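Local coordinates for protein rutinosidase (Aspergillus niger, PDB 6I1A) that hydrolyses glycosidic bonds as a secreted family 5 glycoside hydrolase, a rutinosidase that probably also trims glucose from beta-1,3-glucans, at residues D135-T147 with H154-S167. Residues are numbered along the deposited sequence; the frame is centred on the assembly and turned at random. Where two conformers were deposited one is given.
Unlike the reference sequence in segment 154-167: His163 (reference Asn). With NAG (2-acetamido-2-deoxy-beta-D-glucopyranose), chain D; NAG (2-acetamido-2-deoxy-beta-D-glucopyranose), chain E; EDO (1,2-ethanediol), chain I.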
ATOM      1  N   ASP A 135      19.464  16.054 -11.129  1.00 11.50           N
ATOM      2  CA  ASP A 135      19.229  14.662 -10.750  1.00 11.54           C
ATOM      3  C   ASP A 135      20.052  13.737 -11.637  1.00 11.30           C
ATOM      4  O   ASP A 135      19.898  13.757 -12.876  1.00 12.05           O
ATOM      5  CB  ASP A 135      17.717  14.436 -10.891  1.00 12.55           C
ATOM      6  CG  ASP A 135      17.293  13.004 -11.092  1.00 13.76           C
ATOM      7  OD1 ASP A 135      17.876  12.055 -10.542  1.00 15.01           O
ATOM      8  OD2 ASP A 135      16.233  12.866 -11.784  1.00 13.71           O
ATOM      9  N   THR A 136      20.898  12.902 -11.038  1.00 10.91           N
ATOM     10  CA  THR A 136      21.572  11.817 -11.755  1.00 11.76           C
ATOM     11  C   THR A 136      20.627  10.613 -11.772  1.00 11.83           C
ATOM     12  O   THR A 136      20.634   9.824 -10.800  1.00 12.44           O
ATOM     13  CB  THR A 136      22.975  11.548 -11.198  1.00 12.55           C
ATOM     14  OG1 THR A 136      22.884  11.287  -9.813  1.00 12.30           O
ATOM     15  CG2 THR A 136      23.830  12.776 -11.387  1.00 15.11           C
ATOM     16  N   HIS A 137      19.771  10.562 -12.804  1.00 11.71           N
ATOM     17  CA  HIS A 137      18.627   9.648 -12.843  1.00 11.60           C
ATOM     18  C   HIS A 137      19.058   8.197 -12.950  1.00 11.80           C
ATOM     19  O   HIS A 137      18.416   7.311 -12.351  1.00 12.05           O
ATOM     20  CB  HIS A 137      17.760  10.066 -14.041  1.00 11.78           C
ATOM     21  CG  HIS A 137      16.291   9.895 -13.861  1.00 11.86           C
ATOM     22  ND1 HIS A 137      15.622  10.562 -12.883  1.00 11.81           N
ATOM     23  CD2 HIS A 137      15.363   9.297 -14.667  1.00 13.23           C
ATOM     24  CE1 HIS A 137      14.335  10.311 -13.039  1.00 12.52           C
ATOM     25  NE2 HIS A 137      14.135   9.556 -14.105  1.00 13.36           N
ATOM     26  N   SER A 138      20.165   7.963 -13.660  1.00 11.09           N
ATOM     27  CA  SER A 138      20.826   6.655 -13.743  1.00 10.38           C
ATOM     28  C   SER A 138      22.207   6.739 -13.095  1.00 11.36           C
ATOM     29  O   SER A 138      22.803   7.822 -13.089  1.00 11.95           O
ATOM     30  CB  SER A 138      20.972   6.187 -15.184  1.00 10.96           C
ATOM     31  OG  SER A 138      21.391   7.237 -16.042  1.00 12.25           O
ATOM     32  N   LEU A 139      22.697   5.595 -12.659  1.00 11.14           N
ATOM     33  CA  LEU A 139      24.117   5.479 -12.196  1.00 10.79           C
ATOM     34  C   LEU A 139      24.702   4.237 -12.849  1.00 11.13           C
ATOM     35  O   LEU A 139      23.999   3.317 -13.258  1.00 11.76           O
ATOM     36  CB  LEU A 139      24.211   5.362 -10.679  1.00 11.92           C
ATOM     37  CG  LEU A 139      23.751   6.582  -9.888  1.00 12.08           C
ATOM     38  CD1 LEU A 139      23.750   6.276  -8.397  1.00 12.48           C
ATOM     39  CD2 LEU A 139      24.614   7.806 -10.223  1.00 13.73           C
ATOM     40  N   PRO A 140      26.056   4.209 -12.995  1.00 11.62           N
ATOM     41  CA  PRO A 140      26.730   3.092 -13.619  1.00 11.34           C
ATOM     42  C   PRO A 140      26.323   1.744 -13.039  1.00 11.05           C
ATOM     43  O   PRO A 140      26.273   1.560 -11.817  1.00 11.57           O
ATOM     44  CB  PRO A 140      28.225   3.418 -13.398  1.00 12.04           C
ATOM     45  CG  PRO A 140      28.248   4.948 -13.379  1.00 12.98           C
ATOM     46  CD  PRO A 140      26.977   5.300 -12.633  1.00 11.59           C
ATOM     47  N   GLY A 141      25.940   0.811 -13.915  1.00 11.19           N
ATOM     48  CA  GLY A 141      25.552  -0.550 -13.581  1.00 11.88           C
ATOM     49  C   GLY A 141      24.043  -0.750 -13.415  1.00 11.52           C
ATOM     50  O   GLY A 141      23.590  -1.865 -13.576  1.00 12.35           O
ATOM     51  N   GLY A 142      23.327   0.328 -13.163  1.00 12.40           N
ATOM     52  CA  GLY A 142      21.866   0.215 -13.112  1.00 12.07           C
ATOM     53  C   GLY A 142      21.361   0.105 -11.686  1.00 11.43           C
ATOM     54  O   GLY A 142      21.782  -0.796 -10.955  1.00 11.66           O
ATOM     55  N   VAL A 143      20.416   0.984 -11.323  1.00 10.95           N
ATOM     56  CA  VAL A 143      19.944   1.043  -9.930  1.00 11.15           C
ATOM     57  C   VAL A 143      18.533   0.459  -9.736  1.00 11.36           C
ATOM     58  O   VAL A 143      18.112   0.406  -8.567  1.00 11.51           O
ATOM     59  CB  VAL A 143      19.975   2.463  -9.348  1.00 11.67           C
ATOM     60  CG1 VAL A 143      21.383   3.072  -9.395  1.00 11.69           C
ATOM     61  CG2 VAL A 143      19.026   3.375 -10.047  1.00 12.32           C
ATOM     62  N   ASN A 144      17.859   0.034 -10.800  1.00 11.72           N
ATOM     63  CA  ASN A 144      16.484  -0.474 -10.592  1.00 11.60           C
ATOM     64  C   ASN A 144      15.999  -1.385 -11.713  1.00 12.14           C
ATOM     65  O   ASN A 144      14.783  -1.663 -11.788  1.00 11.61           O
ATOM     66  CB  ASN A 144      15.495   0.684 -10.444  1.00 11.42           C
ATOM     67  CG  ASN A 144      15.646   1.702 -11.547  1.00 12.16           C
ATOM     68  OD1 ASN A 144      15.961   1.374 -12.690  1.00 11.56           O
ATOM     69  ND2 ASN A 144      15.334   2.968 -11.229  1.00 11.47           N
ATOM     70  N   GLY A 145      16.872  -1.901 -12.577  1.00 11.88           N
ATOM     71  CA  GLY A 145      16.420  -2.809 -13.653  1.00 12.60           C
ATOM     72  C   GLY A 145      15.577  -2.126 -14.698  1.00 12.62           C
ATOM     73  O   GLY A 145      15.009  -2.822 -15.546  1.00 13.38           O
ATOM     74  N   LEU A 146      15.427  -0.817 -14.707  1.00 11.44           N
ATOM     75  CA  LEU A 146      14.567  -0.088 -15.631  1.00 11.88           C
ATOM     76  C   LEU A 146      15.432   0.819 -16.498  1.00 12.20           C
ATOM     77  O   LEU A 146      16.579   1.172 -16.079  1.00 11.59           O
ATOM     78  CB  LEU A 146      13.527   0.771 -14.908  1.00 13.29           C
ATOM     79  CG  LEU A 146      12.563  -0.034 -14.042  1.00 14.04           C
ATOM     80  CD1 LEU A 146      11.815   0.900 -13.130  1.00 17.25           C
ATOM     81  CD2 LEU A 146      11.601  -0.902 -14.894  1.00 15.27           C
ATOM     82  N   THR A 147      14.871   1.300 -17.621  1.00 12.00           N
ATOM     83  CA  THR A 147      15.642   2.233 -18.487  1.00 12.51           C
ATOM     84  C   THR A 147      16.128   3.444 -17.683  1.00 14.09           C
ATOM     85  O   THR A 147      17.280   3.918 -17.890  1.00 13.39           O
ATOM     86  CB  THR A 147      14.768   2.724 -19.670  1.00 14.36           C
ATOM     87  OG1 THR A 147      15.554   3.588 -20.505  1.00 13.50           O
ATOM     88  CG2 THR A 147      13.484   3.386 -19.236  1.00 13.39           C
ATOM     89  N   HIS A 154      19.177  -4.050 -15.733  1.00 13.33           N
ATOM     90  CA  HIS A 154      20.462  -3.733 -15.072  1.00 13.44           C
ATOM     91  C   HIS A 154      20.254  -3.371 -13.605  1.00 12.54           C
ATOM     92  O   HIS A 154      19.683  -2.304 -13.327  1.00 11.87           O
ATOM     93  CB  HIS A 154      21.218  -2.610 -15.769  1.00 13.37           C
ATOM     94  CG  HIS A 154      21.704  -2.899 -17.150  1.00 13.30           C
ATOM     95  ND1 HIS A 154      22.750  -2.145 -17.701  1.00 13.33           N
ATOM     96  CD2 HIS A 154      21.323  -3.779 -18.091  1.00 13.73           C
ATOM     97  CE1 HIS A 154      22.916  -2.551 -18.946  1.00 13.25           C
ATOM     98  NE2 HIS A 154      22.109  -3.566 -19.238  1.00 14.57           N
ATOM     99  N   TRP A 155      20.745  -4.212 -12.726  1.00 12.70           N
ATOM    100  CA  TRP A 155      20.799  -3.977 -11.259  1.00 12.41           C
ATOM    101  C   TRP A 155      22.222  -4.106 -10.722  1.00 12.00           C
ATOM    102  O   TRP A 155      22.411  -4.259  -9.548  1.00 13.55           O
ATOM    103  CB  TRP A 155      19.868  -4.938 -10.524  1.00 13.05           C
ATOM    104  CG  TRP A 155      18.386  -4.750 -10.611  1.00 13.21           C
ATOM    105  CD1 TRP A 155      17.642  -3.983  -9.755  1.00 13.29           C
ATOM    106  CD2 TRP A 155      17.478  -5.412 -11.500  1.00 12.39           C
ATOM    107  NE1 TRP A 155      16.327  -4.145 -10.051  1.00 13.04           N
ATOM    108  CE2 TRP A 155      16.185  -5.006 -11.109  1.00 12.81           C
ATOM    109  CE3 TRP A 155      17.615  -6.314 -12.564  1.00 13.56           C
ATOM    110  CZ2 TRP A 155      15.012  -5.457 -11.729  1.00 13.75           C
ATOM    111  CZ3 TRP A 155      16.465  -6.783 -13.154  1.00 14.04           C
ATOM    112  CH2 TRP A 155      15.184  -6.353 -12.757  1.00 14.12           C
ATOM    113  N   TYR A 156      23.196  -3.993 -11.636  1.00 11.67           N
ATOM    114  CA  TYR A 156      24.585  -4.287 -11.282  1.00 11.14           C
ATOM    115  C   TYR A 156      25.195  -3.285 -10.312  1.00 12.88           C
ATOM    116  O   TYR A 156      26.235  -3.596  -9.670  1.00 13.82           O
ATOM    117  CB  TYR A 156      25.473  -4.367 -12.545  1.00 12.30           C
ATOM    118  CG  TYR A 156      24.973  -5.343 -13.602  1.00 12.62           C
ATOM    119  CD1 TYR A 156      25.131  -6.725 -13.384  1.00 14.49           C
ATOM    120  CD2 TYR A 156      24.311  -4.962 -14.740  1.00 13.66           C
ATOM    121  CE1 TYR A 156      24.704  -7.650 -14.346  1.00 14.72           C
ATOM    122  CE2 TYR A 156      23.877  -5.876 -15.712  1.00 13.57           C
ATOM    123  CZ  TYR A 156      24.052  -7.219 -15.470  1.00 14.72           C
ATOM    124  OH  TYR A 156      23.574  -8.128 -16.403  1.00 17.49           O
ATOM    125  N   TRP A 157      24.628  -2.099 -10.177  1.00 12.58           N
ATOM    126  CA  TRP A 157      25.174  -1.071  -9.275  1.00 11.44           C
ATOM    127  C   TRP A 157      25.291  -1.563  -7.826  1.00 11.75           C
ATOM    128  O   TRP A 157      26.251  -1.231  -7.117  1.00 12.17           O
ATOM    129  CB  TRP A 157      24.295   0.155  -9.354  1.00 11.63           C
ATOM    130  CG  TRP A 157      24.682   1.308  -8.480  1.00 10.60           C
ATOM    131  CD1 TRP A 157      25.536   2.310  -8.822  1.00 11.98           C
ATOM    132  CD2 TRP A 157      24.123   1.646  -7.208  1.00 10.99           C
ATOM    133  NE1 TRP A 157      25.598   3.226  -7.807  1.00 12.30           N
ATOM    134  CE2 TRP A 157      24.701   2.877  -6.819  1.00 11.19           C
ATOM    135  CE3 TRP A 157      23.168   1.085  -6.368  1.00 10.68           C
ATOM    136  CZ2 TRP A 157      24.439   3.506  -5.607  1.00 12.60           C
ATOM    137  CZ3 TRP A 157      22.857   1.739  -5.191  1.00 11.24           C
ATOM    138  CH2 TRP A 157      23.436   2.946  -4.832  1.00 11.55           C
ATOM    139  N   PHE A 158      24.292  -2.311  -7.350  1.00 12.13           N
ATOM    140  CA  PHE A 158      24.245  -2.733  -5.961  1.00 13.00           C
ATOM    141  C   PHE A 158      25.481  -3.578  -5.586  1.00 14.31           C
ATOM    142  O   PHE A 158      25.804  -4.547  -6.309  1.00 15.28           O
ATOM    143  CB  PHE A 158      22.980  -3.537  -5.641  1.00 14.19           C
ATOM    144  CG  PHE A 158      21.746  -2.664  -5.647  1.00 12.26           C
ATOM    145  CD1 PHE A 158      21.361  -2.029  -4.486  1.00 13.35           C
ATOM    146  CD2 PHE A 158      20.960  -2.563  -6.778  1.00 12.00           C
ATOM    147  CE1 PHE A 158      20.275  -1.159  -4.492  1.00 13.20           C
ATOM    148  CE2 PHE A 158      19.832  -1.742  -6.761  1.00 13.91           C
ATOM    149  CZ  PHE A 158      19.495  -1.070  -5.609  1.00 13.74           C
ATOM    150  N   TYR A 159      26.087  -3.233  -4.456  1.00 13.02           N
ATOM    151  CA  TYR A 159      27.176  -4.003  -3.767  0.70 15.29           C
ATOM    152  C   TYR A 159      28.435  -4.067  -4.642  1.00 16.24           C
ATOM    153  O   TYR A 159      29.292  -4.947  -4.410  1.00 20.81           O
ATOM    154  CB  TYR A 159      26.715  -5.428  -3.455  0.70 16.10           C
ATOM    155  CG  TYR A 159      25.286  -5.532  -2.978  0.70 18.58           C
ATOM    156  CD1 TYR A 159      24.852  -4.829  -1.878  0.70 19.77           C
ATOM    157  CD2 TYR A 159      24.373  -6.324  -3.645  0.70 20.47           C
ATOM    158  CE1 TYR A 159      23.535  -4.911  -1.438  0.70 22.08           C
ATOM    159  CE2 TYR A 159      23.050  -6.428  -3.232  0.70 21.61           C
ATOM    160  CZ  TYR A 159      22.622  -5.686  -2.146  0.70 23.70           C
ATOM    161  OH  TYR A 159      21.293  -5.784  -1.789  0.70 25.47           O
ATOM    162  N   ASN A 160      28.573  -3.180  -5.614  1.00 14.01           N
ATOM    163  CA  ASN A 160      29.675  -3.250  -6.588  1.00 13.99           C
ATOM    164  C   ASN A 160      30.566  -2.022  -6.442  1.00 13.99           C
ATOM    165  O   ASN A 160      30.139  -0.879  -6.715  1.00 13.92           O
ATOM    166  CB  ASN A 160      29.111  -3.483  -7.972  1.00 14.37           C
ATOM    167  CG  ASN A 160      30.156  -3.534  -9.068  1.00 14.36           C
ATOM    168  OD1 ASN A 160      31.015  -2.643  -9.207  1.00 14.24           O
ATOM    169  ND2 ASN A 160      30.044  -4.598  -9.860  1.00 16.62           N
ATOM    170  N   GLU A 161      31.843  -2.228  -6.058  1.00 14.41           N
ATOM    171  CA  GLU A 161      32.745  -1.100  -5.796  1.00 15.47           C
ATOM    172  C   GLU A 161      33.174  -0.394  -7.067  1.00 14.40           C
ATOM    173  O   GLU A 161      33.489   0.811  -6.988  1.00 14.17           O
ATOM    174  CB  GLU A 161      34.005  -1.604  -5.089  1.00 19.15           C
ATOM    175  CG  GLU A 161      34.882  -0.511  -4.521  1.00 28.01           C
ATOM    176  CD  GLU A 161      35.968  -1.134  -3.635  1.00 32.38           C
ATOM    177  OE1 GLU A 161      35.599  -1.546  -2.498  1.00 37.51           O
ATOM    178  OE2 GLU A 161      37.104  -1.309  -4.111  1.00 31.33           O
ATOM    179  N   THR A 162      33.237  -1.076  -8.198  1.00 13.49           N
ATOM    180  CA  THR A 162      33.532  -0.389  -9.474  1.00 13.14           C
ATOM    181  C   THR A 162      32.462   0.663  -9.752  1.00 13.81           C
ATOM    182  O   THR A 162      32.743   1.862  -9.994  1.00 12.80           O
ATOM    183  CB  THR A 162      33.539  -1.355 -10.667  1.00 14.04           C
ATOM    184  OG1 THR A 162      34.472  -2.406 -10.412  1.00 16.45           O
ATOM    185  CG2 THR A 162      33.800  -0.709 -12.015  1.00 17.06           C
ATOM    186  N   HIS A 163      31.196   0.228  -9.713  1.00 12.70           N
ATOM    187  CA  HIS A 163      30.076   1.159 -10.006  1.00 12.61           C
ATOM    188  C   HIS A 163      29.939   2.210  -8.914  1.00 12.07           C
ATOM    189  O   HIS A 163      29.602   3.385  -9.226  1.00 12.10           O
ATOM    190  CB  HIS A 163      28.776   0.376 -10.197  1.00 12.42           C
ATOM    191  CG  HIS A 163      28.829  -0.557 -11.350  1.00 12.72           C
ATOM    192  ND1 HIS A 163      29.367  -0.202 -12.566  1.00 15.01           N
ATOM    193  CD2 HIS A 163      28.389  -1.840 -11.444  1.00 13.21           C
ATOM    194  CE1 HIS A 163      29.201  -1.253 -13.388  1.00 13.84           C
ATOM    195  NE2 HIS A 163      28.592  -2.266 -12.742  1.00 13.92           N
ATOM    196  N   PHE A 164      30.263   1.884  -7.666  1.00 12.47           N
ATOM    197  CA  PHE A 164      30.264   2.867  -6.558  1.00 13.53           C
ATOM    198  C   PHE A 164      31.245   3.987  -6.889  1.00 12.61           C
ATOM    199  O   PHE A 164      30.953   5.173  -6.805  1.00 13.26           O
ATOM    200  CB  PHE A 164      30.540   2.174  -5.237  1.00 13.37           C
ATOM    201  CG  PHE A 164      30.343   3.047  -4.038  1.00 13.62           C
ATOM    202  CD1 PHE A 164      31.278   3.989  -3.642  1.00 15.80           C
ATOM    203  CD2 PHE A 164      29.160   2.930  -3.317  1.00 14.19           C
ATOM    204  CE1 PHE A 164      31.025   4.778  -2.534  1.00 15.58           C
ATOM    205  CE2 PHE A 164      28.943   3.699  -2.200  1.00 16.26           C
ATOM    206  CZ  PHE A 164      29.882   4.617  -1.828  1.00 15.77           C
ATOM    207  N   ASN A 165      32.454   3.596  -7.264  1.00 13.00           N
ATOM    208  CA  ASN A 165      33.555   4.542  -7.513  1.00 13.86           C
ATOM    209  C   ASN A 165      33.210   5.461  -8.695  1.00 14.29           C
ATOM    210  O   ASN A 165      33.395   6.664  -8.647  1.00 15.11           O
ATOM    211  CB  ASN A 165      34.846   3.793  -7.884  1.00 13.88           C
ATOM    212  CG  ASN A 165      35.563   3.275  -6.671  1.00 16.01           C
ATOM    213  OD1 ASN A 165      35.123   3.403  -5.530  1.00 17.03           O
ATOM    214  ND2 ASN A 165      36.739   2.697  -6.934  1.00 17.91           N
ATOM    215  N   TYR A 166      32.653   4.894  -9.772  1.00 13.41           N
ATOM    216  CA  TYR A 166      32.321   5.741 -10.946  1.00 13.39           C
ATOM    217  C   TYR A 166      31.073   6.604 -10.643  1.00 12.55           C
ATOM    218  O   TYR A 166      30.988   7.725 -11.110  1.00 13.15           O
ATOM    219  CB  TYR A 166      32.148   4.917 -12.206  1.00 15.13           C
ATOM    220  CG  TYR A 166      33.463   4.403 -12.761  1.00 17.41           C
ATOM    221  CD1 TYR A 166      34.458   5.257 -13.184  1.00 23.19           C
ATOM    222  CD2 TYR A 166      33.668   3.063 -12.858  1.00 20.01           C
ATOM    223  CE1 TYR A 166      35.643   4.756 -13.739  1.00 24.95           C
ATOM    224  CE2 TYR A 166      34.818   2.545 -13.406  1.00 22.36           C
ATOM    225  CZ  TYR A 166      35.812   3.389 -13.823  1.00 24.60           C
ATOM    226  OH  TYR A 166      36.942   2.788 -14.377  1.00 27.35           O
ATOM    227  N   SER A 167      30.194   6.155  -9.747  1.00 12.66           N
ATOM    228  CA  SER A 167      29.103   7.009  -9.251  1.00 12.53           C
ATOM    229  C   SER A 167      29.648   8.233  -8.526  1.00 12.43           C
ATOM    230  O   SER A 167      29.150   9.377  -8.699  1.00 12.94           O
ATOM    231  CB  SER A 167      28.109   6.261  -8.378  1.00 11.54           C
ATOM    232  OG  SER A 167      27.515   5.141  -9.031  1.00 12.34           O
TER
HETATM  233  C1  NAG D 402      30.863  -4.680 -11.066  1.00 17.39           C
HETATM  234  C2  NAG D 402      32.108  -5.558 -11.048  1.00 18.24           C
HETATM  235  C3  NAG D 402      32.665  -5.543 -12.479  1.00 18.40           C
HETATM  236  C4  NAG D 402      31.609  -5.995 -13.442  1.00 17.21           C
HETATM  237  C5  NAG D 402      30.337  -5.143 -13.401  1.00 17.38           C
HETATM  238  C6  NAG D 402      29.180  -5.721 -14.226  1.00 18.73           C
HETATM  239  C7  NAG D 402      33.431  -5.715  -9.026  1.00 22.08           C
HETATM  240  C8  NAG D 402      34.460  -5.001  -8.220  1.00 22.63           C
HETATM  241  N2  NAG D 402      33.082  -5.080 -10.121  1.00 17.65           N
HETATM  242  O3  NAG D 402      33.734  -6.543 -12.557  1.00 18.12           O
HETATM  243  O4  NAG D 402      32.097  -5.862 -14.813  1.00 18.10           O
HETATM  244  O5  NAG D 402      29.909  -5.117 -12.032  1.00 16.89           O
HETATM  245  O6  NAG D 402      28.195  -4.683 -14.299  1.00 19.34           O
HETATM  246  O7  NAG D 402      32.941  -6.815  -8.739  1.00 23.58           O
HETATM  247  C1  NAG E 403      37.652   2.300  -5.871  1.00 19.19           C
HETATM  248  C2  NAG E 403      38.602   1.181  -6.371  1.00 17.63           C
HETATM  249  C3  NAG E 403      39.665   0.981  -5.264  1.00 21.08           C
HETATM  250  C4  NAG E 403      40.324   2.260  -4.849  1.00 23.34           C
HETATM  251  C5  NAG E 403      39.242   3.265  -4.467  1.00 25.82           C
HETATM  252  C6  NAG E 403      39.832   4.580  -4.055  1.00 29.26           C
HETATM  253  C7  NAG E 403      37.604  -0.573  -7.731  1.00 20.73           C
HETATM  254  C8  NAG E 403      36.835  -1.840  -7.696  1.00 21.75           C
HETATM  255  N2  NAG E 403      37.880  -0.035  -6.539  1.00 18.89           N
HETATM  256  O3  NAG E 403      40.619  -0.051  -5.651  1.00 22.80           O
HETATM  257  O4  NAG E 403      41.121   1.962  -3.626  1.00 26.53           O
HETATM  258  O5  NAG E 403      38.437   3.481  -5.645  1.00 20.51           O
HETATM  259  O6  NAG E 403      40.593   5.058  -5.134  1.00 32.95           O
HETATM  260  O7  NAG E 403      37.910  -0.018  -8.812  1.00 21.10           O
HETATM  261  C1  EDO I 407      11.618  -0.123 -19.184  1.00 30.58           C
HETATM  262  O1  EDO I 407      12.874  -0.385 -18.632  1.00 18.77           O
HETATM  263  C2  EDO I 407      10.756  -1.267 -19.003  1.00 33.84           C
HETATM  264  O2  EDO I 407      11.142  -2.389 -19.794  1.00 38.38           O
HETATM  265  O   HOH W   1      18.762   0.247 -14.373  1.00 13.84           O
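Trp157 packs against the type II beta turn Leu139-Gly142 and against Val143 just after it. CB sits 3.1 Å from Gly142 O, the same oxygen that accepts Trp157 N at 3.2 Å. With CG anti to the backbone N (chi1 179°), the indole runs on between neighbours: Pro140 O lies at the ring edge, 3.2 Å from CD1, while Val143 CG1 rests over one face, nearest CD2. NE1 passes Leu139 CD1 at 3.6 Å and donates within the ring plane to Ser167 OG, 3.0 Å away. Further out, on the benzo ring, CZ2 meets Leu139 CD1 and CE3 meets Val143 CG1, both at 4.0 Å. The Ser167 hydroxyl donates a hydrogen bond to His163 O, so the in-plane N-H bond fixes how the indole is turned and ties it to helix 161-179.

The bare CA of Gly141 sits over the centre of the His163 imidazole, a CH-pi contact, and Gly145 CA does the same over the six-membered ring of Trp155, 3.4 Å from its centroid. Gly145 N also hydrogen-bonds to His154 O at 2.9 Å, and Trp155 NE1 donates to Asn199 OD1.

His163 NE2 shares a hydrogen bond with O6 of the sugar carried by Asn160, whose OD1 caps the helix. The contact thus joins the loop after strand 131-136 of the TIM barrel to the 154-160 loop and the first turns of helix 161-179, with glycine CA atoms against the faces of an imidazole and an indole, the Trp157 indole N-H satisfied by Ser167 OG, and glycan on the outer side.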